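Local coordinates for putative uncharacterized protein (Bacteroides eggerthii DSM 20697, PDB 5BYP) that is of unknown function but folds as a small lipocalin-like antiparallel beta-barrel and may, as lipocalins often do, bind a small hydrophobic molecule, at residues 63-68 and 98-103. Numbering follows the deposited sequence.
Sequences EISITL and TGERTF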
loop_
_atom_site.group_PDB
_atom_site.type_symbol
_atom_site.label_atom_id
_atom_site.label_comp_id
_atom_site.label_asym_id
_atom_site.label_seq_id
_atom_site.Cartn_x
_atom_site.Cartn_y
_atom_site.Cartn_z
ATOM N N GLU A 63 12.566 5.360 5.207
ATOM C CA GLU A 63 11.357 4.601 5.470
ATOM C C GLU A 63 10.093 5.406 5.176
ATOM O O GLU A 63 10.093 6.633 5.275
ATOM C CB GLU A 63 11.339 4.130 6.941
ATOM C CG GLU A 63 12.476 3.185 7.312
ATOM C CD GLU A 63 12.313 2.438 8.622
ATOM O OE1 GLU A 63 11.864 3.055 9.617
ATOM O OE2 GLU A 63 12.670 1.237 8.659
ATOM N N ILE A 64 9.009 4.700 4.840
ATOM C CA ILE A 64 7.693 5.284 4.633
ATOM C C ILE A 64 6.714 4.479 5.485
ATOM O O ILE A 64 6.696 3.236 5.420
ATOM C CB ILE A 64 7.273 5.378 3.128
ATOM C CG1 ILE A 64 5.887 6.011 2.988
ATOM C CG2 ILE A 64 7.345 4.008 2.407
ATOM C CD1 ILE A 64 5.630 6.649 1.682
ATOM N N SER A 65 5.971 5.174 6.353
ATOM C CA SER A 65 5.017 4.519 7.230
ATOM C C SER A 65 3.626 4.781 6.752
ATOM O O SER A 65 3.108 5.890 6.926
ATOM C CB SER A 65 5.191 4.988 8.667
ATOM O OG SER A 65 6.318 4.372 9.265
ATOM N N ILE A 66 3.012 3.777 6.115
ATOM C CA ILE A 66 1.658 3.935 5.605
ATOM C C ILE A 66 0.648 3.449 6.652
ATOM O O ILE A 66 0.710 2.298 7.106
ATOM C CB ILE A 66 1.439 3.240 4.242
ATOM C CG1 ILE A 66 2.619 3.509 3.241
ATOM C CG2 ILE A 66 0.092 3.675 3.672
ATOM C CD1 ILE A 66 2.499 2.807 1.890
ATOM N N THR A 67 -0.273 4.343 7.035
ATOM C CA THR A 67 -1.346 4.069 7.997
ATOM C C THR A 67 -2.679 4.265 7.299
ATOM O O THR A 67 -2.876 5.286 6.639
ATOM C CB THR A 67 -1.211 4.963 9.235
ATOM O OG1 THR A 67 0.134 4.916 9.717
ATOM C CG2 THR A 67 -2.173 4.586 10.341
ATOM N N LEU A 68 -3.582 3.276 7.404
ATOM C CA LEU A 68 -4.905 3.365 6.785
ATOM C C LEU A 68 -5.920 4.034 7.705
ATOM O O LEU A 68 -5.972 3.730 8.904
ATOM C CB LEU A 68 -5.437 1.996 6.381
ATOM C CG LEU A 68 -4.717 1.261 5.285
ATOM C CD1 LEU A 68 -5.574 0.162 4.766
ATOM C CD2 LEU A 68 -4.332 2.195 4.140
ATOM N N THR A 98 -3.402 -3.893 12.833
ATOM C CA THR A 98 -2.967 -2.517 13.060
ATOM C C THR A 98 -3.372 -1.566 11.881
ATOM O O THR A 98 -3.609 -0.377 12.123
ATOM C CB THR A 98 -1.459 -2.474 13.357
ATOM O OG1 THR A 98 -1.138 -1.223 13.952
ATOM C CG2 THR A 98 -0.589 -2.704 12.119
ATOM N N GLY A 99 -3.435 -2.104 10.647
ATOM C CA GLY A 99 -3.758 -1.321 9.455
ATOM C C GLY A 99 -2.673 -0.319 9.132
ATOM O O GLY A 99 -2.951 0.793 8.674
ATOM N N GLU A 100 -1.432 -0.709 9.428
ATOM C CA GLU A 100 -0.220 0.077 9.256
ATOM C C GLU A 100 0.919 -0.832 8.854
ATOM O O GLU A 100 1.047 -1.913 9.416
ATOM C CB GLU A 100 0.123 0.808 10.579
ATOM C CG GLU A 100 1.202 1.902 10.456
ATOM C CD GLU A 100 2.696 1.555 10.362
ATOM O OE1 GLU A 100 3.081 0.385 10.596
ATOM O OE2 GLU A 100 3.489 2.489 10.099
ATOM N N ARG A 101 1.778 -0.378 7.918
ATOM C CA ARG A 101 3.011 -1.064 7.485
ATOM C C ARG A 101 4.105 -0.024 7.130
ATOM O O ARG A 101 3.847 0.935 6.395
ATOM C CB ARG A 101 2.780 -2.038 6.303
ATOM C CG ARG A 101 4.105 -2.709 5.763
ATOM C CD ARG A 101 3.884 -4.034 5.038
ATOM N NE ARG A 101 3.282 -5.009 5.953
ATOM C CZ ARG A 101 2.781 -6.183 5.596
ATOM N NH1 ARG A 101 2.809 -6.567 4.326
ATOM N NH2 ARG A 101 2.236 -6.980 6.503
ATOM N N THR A 102 5.318 -0.237 7.678
ATOM C CA THR A 102 6.514 0.583 7.472
ATOM C C THR A 102 7.447 -0.154 6.506
ATOM O O THR A 102 7.800 -1.319 6.741
ATOM C CB THR A 102 7.187 0.908 8.817
ATOM O OG1 THR A 102 6.211 1.489 9.679
ATOM C CG2 THR A 102 8.359 1.871 8.668
ATOM N N PHE A 103 7.772 0.506 5.386
ATOM C CA PHE A 103 8.621 -0.046 4.321
ATOM C C PHE A 103 9.937 0.644 4.246
ATOM O O PHE A 103 10.004 1.856 4.450
ATOM C CB PHE A 103 7.951 0.115 2.947
ATOM C CG PHE A 103 6.597 -0.505 2.781
ATOM C CD1 PHE A 103 5.441 0.204 3.111
ATOM C CD2 PHE A 103 6.459 -1.754 2.186
ATOM C CE1 PHE A 103 4.180 -0.354 2.908
ATOM C CE2 PHE A 103 5.197 -2.303 1.966
ATOM C CZ PHE A 103 4.068 -1.606 2.331
#
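Ser-65 and Thr-102 face each other as a non-hydrogen-bonded pair of antiparallel strands 63-68 and 100-108, their hydroxyls joined by a hydrogen bond, OG to OG1 2.9 Å. On this same face Glu-100 has CG anti to the backbone N (chi1 -168°), which puts CG beside Thr-67 OG1 (3.3 Å). A bend at chi2 (-78°) then carries the carboxylate along its own strand to Thr-102, where OG1 can make a weak hydrogen bond to OE2 (2.9 Å) or OE1, and brings OE2 3.3 Å from Ser-65 CB. An alanine in place of Glu-100 would probably leave the Thr-102 hydroxyl without its carboxylate mate and uncover the flank of Thr-67.

The other face is largely apolar. Phe-103 CE1 meets Ile-66 CD1 obliquely at 3.7 Å, while Arg-101 CG lies over one ring face, offset toward the rim. Tyr-122 meets the ring edge-to-face and hydrogen-bonds Arg-101 NH1. Between the faces run five backbone hydrogen bonds, ending with Leu-68 N to Gly-99 O (2.9 Å). Buried Ile-64, Ile-66 and Phe-103 probably face the barrel interior, whereas the Glu-100 charge, on the opposite side, would be eased by a hydroxyl and partial exposure.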